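PDB 2XYK: 2-ON-2 hemoglobin from Agrobacterium tumefaciens, which binds heme b and, as a truncated hemoglobin, probably binds oxygen at the iron, perhaps for oxygen transport. Local coordinates for residues 16-21 with 56-61; 22-27 with 97-102; 91-96 with 120-125. One frame throughout, in Å; residues are numbered along the deposited sequence.

Contact 1: 16-21 with 56-61; sequences ATVRAL and YLTGYL. With HEM (protoporphyrin IX containing Fe), chain C.
Val18 reaches across from helix 14-31 with its two methyls split between three partners on helix 47-60 and the turn that follows it. CG1 lies anti to the backbone N (chi1 -176°), and this aims it at the flank of Leu57, 3.7 Å from Val18 CG1 to Leu57 CB, where the two side chains cross obliquely. The same methyl rests on the hydroxyl of Thr58, with Val18 CG1 3.8 Å from Thr58 OG1. That oxygen can sit in an apolar interface because it is already satisfied: placed beside its own backbone N, it gives its hydrogen bond to the Tyr54 carbonyl one turn back. The second methyl turns toward the end of the helix, bringing Val18 CG2 to 4.0 Å from Leu61 CD1, and here the side chains slide past each other in opposite directions. One turn along, Leu21 meets Leu57 at about a right angle, tip to tip, with Leu21 CD2 3.8 Å from Leu57 CD1. Valine suits the closest point of the backbones, opposite Thr58, because its branch at CB fills space near the main chain; the longer leucines bridge the gap between the short segments, whose axes are 10.1 Å apart and inclined at 138°. Tyr56 turns instead to the heme, with Tyr56 CB 3.3 Å from HEM CMD and Tyr56 CE2 3.7 Å from HEM CAC of the vinyl on the next pyrrole. Helices 14-31 and 47-60 correspond to B and E, one antiparallel pair of the 2-on-2 globin fold. Tyr9 and Ile12 of helix 8-12 border the seam near Val18, Thr58 and Leu61, Ile114 of helix 108-125 packs on Leu61, and Leu21 also leans on Ala100, Met101 and Thr104 of helix 87-104.

Contact 2: 22-27 with 97-102; sequences TRRFYE and FRRAMD
Arg24 NH1 is gripped by one salt bridge from its own helix: it donates to Glu27 OE1 over 2.9 Å, at 159°. The acceptor lies close to the guanidinium plane, whereas the donor stands above the carboxylate plane. Arg24 NE is bound by Glu103 just beyond the second segment, and NH2 also has a hydrogen bond just outside the segments, so all three nitrogens are held. Glu103 reaches Arg99 NE as well, which probably offsets the repulsion where Arg24 NH2 comes within 3.8 Å of Arg99 NH2. Arginine suits this margin because its aliphatic part packs before its charge begins: bent at chi2, it lays Arg24 CG 4.0 Å from Ala100 CA. Ala100 marks the closest backbone approach, and its small methyl lets the axes of the short segments come within 8.4 Å, with Ala100 CB 3.6 Å from Phe25 N. Phe25 swings CG anti to its backbone N and brings its edge up to the backbone, Phe25 CD1 3.4 Å from Phe97 N, which lies in the ring plane. Its face receives the edge of Phe97 in a T-shaped stack, planes at 74°. These apolar rings lie on the distal side of the heme, that of the iron-bound water. Here helices 14-31 (B) and 87-104 (G) join the two pairs of the 2-on-2 sandwich, the segments inclined at 140°, with Phe53 of helix 47-60 against Phe25 and Val118 of helix 108-125 against Phe97.

Contact 3: 91-96 with 120-125; sequences DEWLLC and RLAFHM. With HEM (protoporphyrin IX containing Fe), chain C.
One face of the Trp93 indole lies over the heme, with HEM CHC 3.4 Å above its plane and displaced toward the rim of the ring. With CG anti to the backbone N (chi1 -170°), the five-membered ring covers pyrrole B and the six-membered ring runs on to pyrrole C. The indole N-H donates to the water on the iron, Trp93 NE1 to water O 2.8 Å, while that water binds HEM FE at 1.9 Å. Tryptophan supplies both a broad apolar plate and a single donor, consistent with stabilising a distal ligand. Phe25 meets this indole edge-to-face, and the ring of Phe97 meets it at about 15°. The Phe123 side chain crosses that of Leu94 at about a right angle, Phe123 CE1 standing 3.9 Å from Leu94 CD1. The other branch settles on alanine, Leu94 CD2 3.7 Å from Ala122 CB, so leucine bridges the gap between the segments. Met125, bent at chi2 and chi3, touches the heme face opposite Trp93, with Met125 CG 3.7 Å from HEM CHC. Segments 91-96 and 120-125 run nearly antiparallel at 155°, as the G/H pair of the fold; Trp115 and Glu119 extend the seam past Leu94, and helix 76-80, carrying the axial His80, packs on Met125.

The three contacts tie together the four long helices of the 2-on-2 globin sandwich: contact 1 pairs helices 14-31 and 47-60, contact 3 pairs 87-104 and 108-125, and contact 2 joins the two pairs. Its centre lies about 11 Å from that of contact 1 and 13 Å from that of contact 3, whose own centres are about 17 Å apart, on opposite sides of the chain's centre. Contact 2 shares helix 14-31 with the first and helix 87-104 with the third, and its segments alternate along the chain with those of each; contact 1 closes before contact 3 opens. Through Leu21 on Met101 and Phe25 on Trp93 the packing runs unbroken from contact 1 to contact 3, along the heme's distal side.

Contact 1: 16-21 with 56-61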
loop_
_atom_site.group_PDB
_atom_site.type_symbol
_atom_site.label_atom_id
_atom_site.label_comp_id
_atom_site.label_asym_id
_atom_site.label_seq_id
_atom_site.Cartn_x
_atom_site.Cartn_y
_atom_site.Cartn_z
ATOM N N ALA A 16 13.467 2.406 -6.053
ATOM C CA ALA A 16 14.095 1.936 -4.832
ATOM C C ALA A 16 13.253 2.220 -3.561
ATOM O O ALA A 16 13.240 1.412 -2.614
ATOM C CB ALA A 16 15.490 2.500 -4.700
ATOM N N THR A 17 12.527 3.341 -3.544
ATOM C CA THR A 17 11.675 3.642 -2.394
ATOM C C THR A 17 10.393 2.814 -2.357
ATOM O O THR A 17 10.017 2.342 -1.295
ATOM C CB THR A 17 11.315 5.123 -2.285
ATOM O OG1 THR A 17 12.517 5.890 -2.126
ATOM C CG2 THR A 17 10.406 5.352 -1.061
ATOM N N VAL A 18 9.727 2.637 -3.501
ATOM C CA VAL A 18 8.473 1.864 -3.532
ATOM C C VAL A 18 8.791 0.391 -3.243
ATOM O O VAL A 18 8.066 -0.264 -2.497
ATOM C CB VAL A 18 7.660 2.043 -4.862
ATOM C CG1 VAL A 18 6.302 1.284 -4.813
ATOM C CG2 VAL A 18 7.430 3.526 -5.166
ATOM N N ARG A 19 9.905 -0.097 -3.787
ATOM C CA ARG A 19 10.424 -1.427 -3.446
ATOM C C ARG A 19 10.608 -1.596 -1.926
ATOM O O ARG A 19 10.212 -2.618 -1.368
ATOM C CB ARG A 19 11.758 -1.719 -4.179
ATOM C CG ARG A 19 11.618 -1.967 -5.702
ATOM C CD ARG A 19 12.719 -2.926 -6.235
ATOM N NE ARG A 19 13.213 -2.544 -7.567
ATOM C CZ ARG A 19 12.908 -3.140 -8.731
ATOM N NH1 ARG A 19 12.068 -4.172 -8.792
ATOM N NH2 ARG A 19 13.446 -2.678 -9.864
ATOM N N ALA A 20 11.226 -0.606 -1.262
ATOM C CA ALA A 20 11.490 -0.707 0.189
ATOM C C ALA A 20 10.186 -0.577 0.981
ATOM O O ALA A 20 9.959 -1.276 1.983
ATOM C CB ALA A 20 12.501 0.361 0.638
ATOM N N LEU A 21 9.328 0.336 0.522
ATOM C CA LEU A 21 8.042 0.550 1.168
ATOM C C LEU A 21 7.234 -0.746 1.191
ATOM O O LEU A 21 6.780 -1.170 2.237
ATOM C CB LEU A 21 7.254 1.666 0.471
ATOM C CG LEU A 21 5.833 1.940 0.981
ATOM C CD1 LEU A 21 5.808 2.526 2.416
ATOM C CD2 LEU A 21 5.161 2.886 0.017
ATOM N N TYR A 56 0.938 -1.614 -8.087
ATOM C CA TYR A 56 -0.150 -0.673 -7.830
ATOM C C TYR A 56 0.420 0.654 -7.325
ATOM O O TYR A 56 0.019 1.709 -7.784
ATOM C CB TYR A 56 -1.182 -1.198 -6.819
ATOM C CG TYR A 56 -2.252 -0.149 -6.521
ATOM C CD1 TYR A 56 -3.343 -0.011 -7.363
ATOM C CD2 TYR A 56 -2.116 0.765 -5.460
ATOM C CE1 TYR A 56 -4.313 0.984 -7.156
ATOM C CE2 TYR A 56 -3.097 1.782 -5.231
ATOM C CZ TYR A 56 -4.190 1.851 -6.091
ATOM O OH TYR A 56 -5.176 2.792 -5.937
ATOM N N LEU A 57 1.347 0.601 -6.375
ATOM C CA LEU A 57 1.876 1.839 -5.793
ATOM C C LEU A 57 2.774 2.622 -6.773
ATOM O O LEU A 57 2.768 3.850 -6.791
ATOM C CB LEU A 57 2.608 1.555 -4.476
ATOM C CG LEU A 57 1.731 1.347 -3.237
ATOM C CD1 LEU A 57 2.656 0.987 -2.065
ATOM C CD2 LEU A 57 0.885 2.576 -2.887
ATOM N N THR A 58 3.528 1.892 -7.586
ATOM C CA THR A 58 4.344 2.472 -8.617
ATOM C C THR A 58 3.483 3.402 -9.505
ATOM O O THR A 58 3.837 4.567 -9.669
ATOM C CB THR A 58 5.054 1.334 -9.419
ATOM O OG1 THR A 58 5.957 0.640 -8.538
ATOM C CG2 THR A 58 5.850 1.860 -10.603
ATOM N N GLY A 59 2.376 2.891 -10.059
ATOM C CA GLY A 59 1.449 3.691 -10.889
ATOM C C GLY A 59 0.728 4.783 -10.089
ATOM O O GLY A 59 0.738 5.959 -10.486
ATOM N N TYR A 60 0.105 4.390 -8.968
ATOM C CA TYR A 60 -0.605 5.318 -8.072
ATOM C C TYR A 60 0.205 6.608 -7.684
ATOM O O TYR A 60 -0.370 7.705 -7.549
ATOM C CB TYR A 60 -1.039 4.556 -6.810
ATOM C CG TYR A 60 -1.743 5.412 -5.786
ATOM C CD1 TYR A 60 -3.122 5.667 -5.882
ATOM C CD2 TYR A 60 -1.039 5.967 -4.728
ATOM C CE1 TYR A 60 -3.782 6.463 -4.944
ATOM C CE2 TYR A 60 -1.683 6.779 -3.779
ATOM C CZ TYR A 60 -3.058 7.018 -3.890
ATOM O OH TYR A 60 -3.676 7.813 -2.942
ATOM N N LEU A 61 1.520 6.469 -7.515
ATOM C CA LEU A 61 2.373 7.598 -7.080
ATOM C C LEU A 61 2.933 8.441 -8.229
ATOM O O LEU A 61 3.673 9.405 -8.022
ATOM C CB LEU A 61 3.510 7.094 -6.175
ATOM C CG LEU A 61 3.078 6.461 -4.847
ATOM C CD1 LEU A 61 4.171 5.604 -4.221
ATOM C CD2 LEU A 61 2.600 7.539 -3.886
HETATM C CHA HEM C . -5.048 -7.017 -2.426
HETATM C CHB HEM C . -6.243 -6.645 2.335
HETATM C CHC HEM C . -6.492 -1.800 1.754
HETATM C CHD HEM C . -4.216 -2.202 -2.495
HETATM C C1A HEM C . -5.416 -7.332 -1.123
HETATM C C2A HEM C . -5.691 -8.661 -0.608
HETATM C C3A HEM C . -6.025 -8.566 0.685
HETATM C C4A HEM C . -5.964 -7.165 1.064
HETATM C CMA HEM C . -6.417 -9.705 1.682
HETATM C CAA HEM C . -5.595 -9.940 -1.478
HETATM C CBA HEM C . -4.094 -10.296 -1.610
HETATM C CGA HEM C . -3.720 -11.073 -2.873
HETATM O O1A HEM C . -4.517 -11.217 -3.847
HETATM O O2A HEM C . -2.566 -11.563 -2.925
HETATM C C1B HEM C . -6.457 -5.301 2.608
HETATM C C2B HEM C . -6.927 -4.692 3.849
HETATM C C3B HEM C . -6.986 -3.354 3.659
HETATM C C4B HEM C . -6.555 -3.073 2.304
HETATM C CMB HEM C . -7.282 -5.423 5.155
HETATM C CAB HEM C . -7.426 -2.242 4.649
HETATM C CBB HEM C . -8.717 -2.071 4.944
HETATM C C1C HEM C . -5.865 -1.472 0.584
HETATM C C2C HEM C . -5.588 -0.137 0.124
HETATM C C3C HEM C . -4.944 -0.226 -1.049
HETATM C C4C HEM C . -4.809 -1.642 -1.366
HETATM C CMC HEM C . -6.005 1.117 0.930
HETATM C CAC HEM C . -4.449 0.957 -1.929
HETATM C CBC HEM C . -3.637 1.905 -1.407
HETATM C C1D HEM C . -4.293 -3.508 -2.942
HETATM C C2D HEM C . -3.939 -3.992 -4.269
HETATM C C3D HEM C . -4.204 -5.488 -4.243
HETATM C C4D HEM C . -4.690 -5.773 -2.916
HETATM C CMD HEM C . -3.396 -3.154 -5.451
HETATM C CAD HEM C . -4.002 -6.499 -5.400
HETATM C CBD HEM C . -5.353 -6.495 -6.123
HETATM C CGD HEM C . -5.422 -7.573 -7.182
HETATM O O1D HEM C . -5.687 -8.760 -6.851
HETATM O O2D HEM C . -5.195 -7.221 -8.357
HETATM N NA HEM C . -5.588 -6.443 -0.079
HETATM N NB HEM C . -6.226 -4.275 1.704
HETATM N NC HEM C . -5.391 -2.367 -0.343
HETATM N ND HEM C . -4.717 -4.587 -2.187
HETATM FE FE HEM C . -5.498 -4.402 -0.258
HETATM O O HOH W 1 -3.659 -4.408 0.343
#

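Contact 2: 22-27 with 97-102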
loop_
_atom_site.group_PDB
_atom_site.type_symbol
_atom_site.label_atom_id
_atom_site.label_comp_id
_atom_site.label_asym_id
_atom_site.label_seq_id
_atom_site.Cartn_x
_atom_site.Cartn_y
_atom_site.Cartn_z
ATOM N N THR A 22 7.059 -1.360 0.028
ATOM C CA THR A 22 6.176 -2.511 -0.109
ATOM C C THR A 22 6.778 -3.737 0.609
ATOM O O THR A 22 6.047 -4.510 1.220
ATOM C CB THR A 22 5.900 -2.797 -1.607
ATOM O OG1 THR A 22 5.413 -1.598 -2.231
ATOM C CG2 THR A 22 4.846 -3.882 -1.787
ATOM N N ARG A 23 8.107 -3.897 0.525
ATOM C CA ARG A 23 8.821 -4.962 1.235
ATOM C C ARG A 23 8.644 -4.845 2.724
ATOM O O ARG A 23 8.362 -5.849 3.380
ATOM C CB ARG A 23 10.321 -4.996 0.903
ATOM C CG ARG A 23 11.150 -6.133 1.598
ATOM C CD ARG A 23 10.830 -7.536 1.038
ATOM N NE ARG A 23 10.842 -7.553 -0.424
ATOM C CZ ARG A 23 11.854 -7.956 -1.190
ATOM N NH1 ARG A 23 12.988 -8.419 -0.663
ATOM N NH2 ARG A 23 11.728 -7.905 -2.508
ATOM N N ARG A 24 8.853 -3.638 3.264
ATOM C CA ARG A 24 8.736 -3.423 4.700
ATOM C C ARG A 24 7.292 -3.611 5.195
ATOM O O ARG A 24 7.086 -4.062 6.316
ATOM C CB ARG A 24 9.252 -2.020 5.087
ATOM C CG ARG A 24 9.283 -1.742 6.610
ATOM C CD ARG A 24 10.194 -2.783 7.342
ATOM N NE ARG A 24 10.316 -2.520 8.783
ATOM C CZ ARG A 24 10.585 -3.436 9.716
ATOM N NH1 ARG A 24 10.732 -4.714 9.390
ATOM N NH2 ARG A 24 10.685 -3.067 10.991
ATOM N N PHE A 25 6.308 -3.221 4.374
ATOM C CA PHE A 25 4.874 -3.395 4.697
ATOM C C PHE A 25 4.479 -4.854 4.957
ATOM O O PHE A 25 3.869 -5.154 5.974
ATOM C CB PHE A 25 4.013 -2.826 3.563
ATOM C CG PHE A 25 2.528 -3.033 3.745
ATOM C CD1 PHE A 25 1.839 -2.401 4.782
ATOM C CD2 PHE A 25 1.806 -3.827 2.843
ATOM C CE1 PHE A 25 0.446 -2.580 4.946
ATOM C CE2 PHE A 25 0.420 -4.014 3.005
ATOM C CZ PHE A 25 -0.253 -3.381 4.058
ATOM N N TYR A 26 4.818 -5.751 4.024
ATOM C CA TYR A 26 4.483 -7.178 4.151
ATOM C C TYR A 26 5.329 -7.851 5.244
ATOM O O TYR A 26 4.842 -8.732 5.935
ATOM C CB TYR A 26 4.563 -7.909 2.792
ATOM C CG TYR A 26 3.416 -7.480 1.896
ATOM C CD1 TYR A 26 2.135 -7.920 2.138
ATOM C CD2 TYR A 26 3.610 -6.559 0.870
ATOM C CE1 TYR A 26 1.070 -7.485 1.370
ATOM C CE2 TYR A 26 2.560 -6.138 0.080
ATOM C CZ TYR A 26 1.294 -6.593 0.343
ATOM O OH TYR A 26 0.249 -6.169 -0.428
ATOM N N GLU A 27 6.573 -7.398 5.415
ATOM C CA GLU A 27 7.423 -7.846 6.537
ATOM C C GLU A 27 6.787 -7.541 7.896
ATOM O O GLU A 27 6.619 -8.442 8.735
ATOM C CB GLU A 27 8.785 -7.164 6.440
ATOM C CG GLU A 27 9.852 -7.702 7.368
ATOM C CD GLU A 27 11.143 -6.854 7.308
ATOM O OE1 GLU A 27 11.113 -5.738 6.731
ATOM O OE2 GLU A 27 12.190 -7.309 7.844
ATOM N N PHE A 97 1.156 -0.124 7.146
ATOM C CA PHE A 97 1.437 0.857 6.079
ATOM C C PHE A 97 2.032 2.148 6.652
ATOM O O PHE A 97 2.940 2.698 6.058
ATOM C CB PHE A 97 0.206 1.177 5.215
ATOM C CG PHE A 97 0.547 1.926 3.942
ATOM C CD1 PHE A 97 1.007 1.235 2.812
ATOM C CD2 PHE A 97 0.451 3.321 3.883
ATOM C CE1 PHE A 97 1.353 1.933 1.637
ATOM C CE2 PHE A 97 0.782 4.018 2.713
ATOM C CZ PHE A 97 1.236 3.329 1.596
ATOM N N ARG A 98 1.506 2.619 7.787
ATOM C CA ARG A 98 2.043 3.820 8.442
ATOM C C ARG A 98 3.498 3.637 8.828
ATOM O O ARG A 98 4.328 4.478 8.504
ATOM C CB ARG A 98 1.227 4.186 9.685
ATOM C CG ARG A 98 1.448 5.638 10.186
ATOM C CD ARG A 98 0.326 6.013 11.163
ATOM N NE ARG A 98 0.738 6.991 12.172
ATOM N N ARG A 99 3.796 2.537 9.526
ATOM C CA ARG A 99 5.156 2.246 9.967
ATOM C C ARG A 99 6.115 1.999 8.809
ATOM O O ARG A 99 7.281 2.399 8.885
ATOM C CB ARG A 99 5.194 1.035 10.916
ATOM C CG ARG A 99 6.536 0.867 11.596
ATOM C CD ARG A 99 6.475 0.087 12.906
ATOM N NE ARG A 99 7.801 -0.472 13.181
ATOM C CZ ARG A 99 8.078 -1.383 14.119
ATOM N NH1 ARG A 99 7.122 -1.878 14.911
ATOM N NH2 ARG A 99 9.330 -1.817 14.257
ATOM N N ALA A 100 5.637 1.310 7.771
ATOM C CA ALA A 100 6.451 1.089 6.586
ATOM C C ALA A 100 6.817 2.409 5.910
ATOM O O ALA A 100 7.968 2.579 5.494
ATOM C CB ALA A 100 5.773 0.109 5.605
ATOM N N MET A 101 5.855 3.331 5.820
ATOM C CA MET A 101 6.085 4.692 5.269
ATOM C C MET A 101 7.078 5.477 6.102
ATOM O O MET A 101 8.010 6.079 5.566
ATOM C CB MET A 101 4.807 5.542 5.278
ATOM C CG MET A 101 3.795 5.265 4.236
ATOM S SD MET A 101 2.707 6.715 4.161
ATOM C CE MET A 101 3.624 7.624 2.967
ATOM N N ASP A 102 6.839 5.499 7.413
ATOM C CA ASP A 102 7.682 6.275 8.362
ATOM C C ASP A 102 9.121 5.808 8.237
ATOM O O ASP A 102 10.040 6.617 8.327
ATOM C CB ASP A 102 7.201 6.123 9.833
ATOM C CG ASP A 102 5.884 6.886 10.129
ATOM O OD1 ASP A 102 5.494 7.779 9.342
ATOM O OD2 ASP A 102 5.225 6.586 11.166
#

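Contact 3: 91-96 with 120-125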
loop_
_atom_site.group_PDB
_atom_site.type_symbol
_atom_site.label_atom_id
_atom_site.label_comp_id
_atom_site.label_asym_id
_atom_site.label_seq_id
_atom_site.Cartn_x
_atom_site.Cartn_y
_atom_site.Cartn_z
ATOM N N ASP A 91 -7.559 -1.659 10.582
ATOM C CA ASP A 91 -6.622 -0.850 11.380
ATOM C C ASP A 91 -5.215 -1.459 11.426
ATOM O O ASP A 91 -4.221 -0.738 11.587
ATOM C CB ASP A 91 -7.126 -0.661 12.810
ATOM C CG ASP A 91 -8.404 0.148 12.875
ATOM O OD1 ASP A 91 -8.722 0.895 11.910
ATOM O OD2 ASP A 91 -9.099 0.019 13.897
ATOM N N GLU A 92 -5.137 -2.786 11.308
ATOM C CA GLU A 92 -3.854 -3.505 11.298
ATOM C C GLU A 92 -3.096 -3.357 9.983
ATOM O O GLU A 92 -1.857 -3.341 9.983
ATOM C CB GLU A 92 -4.055 -4.981 11.647
ATOM C CG GLU A 92 -4.464 -5.190 13.114
ATOM C CD GLU A 92 -4.743 -6.661 13.446
ATOM O OE1 GLU A 92 -4.424 -7.543 12.630
ATOM O OE2 GLU A 92 -5.264 -6.919 14.530
ATOM N N TRP A 93 -3.835 -3.238 8.873
ATOM C CA TRP A 93 -3.279 -2.865 7.561
ATOM C C TRP A 93 -2.703 -1.432 7.673
ATOM O O TRP A 93 -1.569 -1.145 7.309
ATOM C CB TRP A 93 -4.429 -2.923 6.500
ATOM C CG TRP A 93 -3.989 -2.792 5.042
ATOM C CD1 TRP A 93 -3.852 -3.810 4.117
ATOM C CD2 TRP A 93 -3.608 -1.579 4.358
ATOM N NE1 TRP A 93 -3.430 -3.289 2.898
ATOM C CE2 TRP A 93 -3.288 -1.929 3.023
ATOM C CE3 TRP A 93 -3.521 -0.227 4.745
ATOM C CZ2 TRP A 93 -2.878 -0.979 2.082
ATOM C CZ3 TRP A 93 -3.100 0.722 3.808
ATOM C CH2 TRP A 93 -2.801 0.343 2.492
ATOM N N LEU A 94 -3.495 -0.529 8.221
ATOM C CA LEU A 94 -3.076 0.868 8.404
ATOM C C LEU A 94 -1.886 0.991 9.360
ATOM O O LEU A 94 -0.992 1.814 9.152
ATOM C CB LEU A 94 -4.263 1.713 8.891
ATOM C CG LEU A 94 -5.346 1.987 7.834
ATOM C CD1 LEU A 94 -6.624 2.481 8.530
ATOM C CD2 LEU A 94 -4.807 3.035 6.771
ATOM N N LEU A 95 -1.871 0.163 10.404
ATOM C CA LEU A 95 -0.708 0.104 11.294
ATOM C C LEU A 95 0.580 -0.160 10.522
ATOM O O LEU A 95 1.572 0.569 10.695
ATOM C CB LEU A 95 -0.903 -0.963 12.380
ATOM C CG LEU A 95 0.312 -1.322 13.242
ATOM C CD1 LEU A 95 0.590 -0.194 14.261
ATOM C CD2 LEU A 95 0.079 -2.617 13.937
ATOM N N CYS A 96 0.576 -1.203 9.694
ATOM C CA CYS A 96 1.778 -1.640 8.958
ATOM C C CYS A 96 2.151 -0.646 7.854
ATOM O O CYS A 96 3.328 -0.342 7.652
ATOM C CB CYS A 96 1.610 -3.073 8.395
ATOM S SG CYS A 96 1.191 -4.368 9.658
ATOM N N ARG A 120 -8.160 7.005 3.727
ATOM C CA ARG A 120 -9.516 7.038 3.149
ATOM C C ARG A 120 -9.854 5.762 2.349
ATOM O O ARG A 120 -10.930 5.197 2.514
ATOM C CB ARG A 120 -9.710 8.260 2.242
ATOM C CG ARG A 120 -9.898 9.593 2.987
ATOM C CD ARG A 120 -9.907 10.779 1.993
ATOM N NE ARG A 120 -10.951 10.581 0.980
ATOM C CZ ARG A 120 -11.419 11.512 0.146
ATOM N NH1 ARG A 120 -10.944 12.762 0.178
ATOM N NH2 ARG A 120 -12.369 11.181 -0.730
ATOM N N LEU A 121 -8.935 5.313 1.489
ATOM C CA LEU A 121 -9.157 4.086 0.686
ATOM C C LEU A 121 -9.346 2.864 1.591
ATOM O O LEU A 121 -10.214 2.019 1.334
ATOM C CB LEU A 121 -7.999 3.836 -0.293
ATOM C CG LEU A 121 -7.955 4.602 -1.610
ATOM C CD1 LEU A 121 -6.714 4.192 -2.414
ATOM C CD2 LEU A 121 -9.241 4.397 -2.436
ATOM N N ALA A 122 -8.541 2.784 2.653
ATOM C CA ALA A 122 -8.583 1.624 3.560
ATOM C C ALA A 122 -9.936 1.510 4.241
ATOM O O ALA A 122 -10.472 0.410 4.369
ATOM C CB ALA A 122 -7.471 1.693 4.609
ATOM N N PHE A 123 -10.483 2.646 4.681
ATOM C CA PHE A 123 -11.817 2.646 5.317
ATOM C C PHE A 123 -12.889 2.242 4.304
ATOM O O PHE A 123 -13.829 1.514 4.629
ATOM C CB PHE A 123 -12.137 3.990 5.963
ATOM C CG PHE A 123 -11.683 4.086 7.406
ATOM C CD1 PHE A 123 -10.356 4.350 7.718
ATOM C CD2 PHE A 123 -12.596 3.936 8.437
ATOM C CE1 PHE A 123 -9.936 4.440 9.054
ATOM C CE2 PHE A 123 -12.204 4.036 9.754
ATOM C CZ PHE A 123 -10.858 4.281 10.069
ATOM N N HIS A 124 -12.697 2.679 3.068
ATOM C CA HIS A 124 -13.549 2.283 1.971
ATOM C C HIS A 124 -13.449 0.792 1.554
ATOM O O HIS A 124 -14.378 0.269 0.913
ATOM C CB HIS A 124 -13.301 3.213 0.784
ATOM C CG HIS A 124 -14.436 3.244 -0.198
ATOM N ND1 HIS A 124 -15.693 3.692 0.140
ATOM C CD2 HIS A 124 -14.505 2.867 -1.500
ATOM C CE1 HIS A 124 -16.501 3.569 -0.908
ATOM N NE2 HIS A 124 -15.801 3.073 -1.920
ATOM N N MET A 125 -12.342 0.103 1.884
ATOM C CA MET A 125 -12.209 -1.338 1.528
ATOM C C MET A 125 -12.904 -2.205 2.549
ATOM O O MET A 125 -13.213 -3.352 2.274
ATOM C CB MET A 125 -10.741 -1.814 1.438
ATOM C CG MET A 125 -9.893 -1.108 0.395
ATOM S SD MET A 125 -10.606 -1.212 -1.270
ATOM C CE MET A 125 -11.633 0.279 -1.340
HETATM C CHA HEM C . -5.048 -7.017 -2.426
HETATM C CHB HEM C . -6.243 -6.645 2.335
HETATM C CHC HEM C . -6.492 -1.800 1.754
HETATM C CHD HEM C . -4.216 -2.202 -2.495
HETATM C C1A HEM C . -5.416 -7.332 -1.123
HETATM C C2A HEM C . -5.691 -8.661 -0.608
HETATM C C3A HEM C . -6.025 -8.566 0.685
HETATM C C4A HEM C . -5.964 -7.165 1.064
HETATM C CMA HEM C . -6.417 -9.705 1.682
HETATM C CAA HEM C . -5.595 -9.940 -1.478
HETATM C CBA HEM C . -4.094 -10.296 -1.610
HETATM C CGA HEM C . -3.720 -11.073 -2.873
HETATM O O1A HEM C . -4.517 -11.217 -3.847
HETATM O O2A HEM C . -2.566 -11.563 -2.925
HETATM C C1B HEM C . -6.457 -5.301 2.608
HETATM C C2B HEM C . -6.927 -4.692 3.849
HETATM C C3B HEM C . -6.986 -3.354 3.659
HETATM C C4B HEM C . -6.555 -3.073 2.304
HETATM C CMB HEM C . -7.282 -5.423 5.155
HETATM C CAB HEM C . -7.426 -2.242 4.649
HETATM C CBB HEM C . -8.717 -2.071 4.944
HETATM C C1C HEM C . -5.865 -1.472 0.584
HETATM C C2C HEM C . -5.588 -0.137 0.124
HETATM C C3C HEM C . -4.944 -0.226 -1.049
HETATM C C4C HEM C . -4.809 -1.642 -1.366
HETATM C CMC HEM C . -6.005 1.117 0.930
HETATM C CAC HEM C . -4.449 0.957 -1.929
HETATM C CBC HEM C . -3.637 1.905 -1.407
HETATM C C1D HEM C . -4.293 -3.508 -2.942
HETATM C C2D HEM C . -3.939 -3.992 -4.269
HETATM C C3D HEM C . -4.204 -5.488 -4.243
HETATM C C4D HEM C . -4.690 -5.773 -2.916
HETATM C CMD HEM C . -3.396 -3.154 -5.451
HETATM C CAD HEM C . -4.002 -6.499 -5.400
HETATM C CBD HEM C . -5.353 -6.495 -6.123
HETATM C CGD HEM C . -5.422 -7.573 -7.182
HETATM O O1D HEM C . -5.687 -8.760 -6.851
HETATM O O2D HEM C . -5.195 -7.221 -8.357
HETATM N NA HEM C . -5.588 -6.443 -0.079
HETATM N NB HEM C . -6.226 -4.275 1.704
HETATM N NC HEM C . -5.391 -2.367 -0.343
HETATM N ND HEM C . -4.717 -4.587 -2.187
HETATM FE FE HEM C . -5.498 -4.402 -0.258
HETATM O O HOH W 1 -3.659 -4.408 0.343
#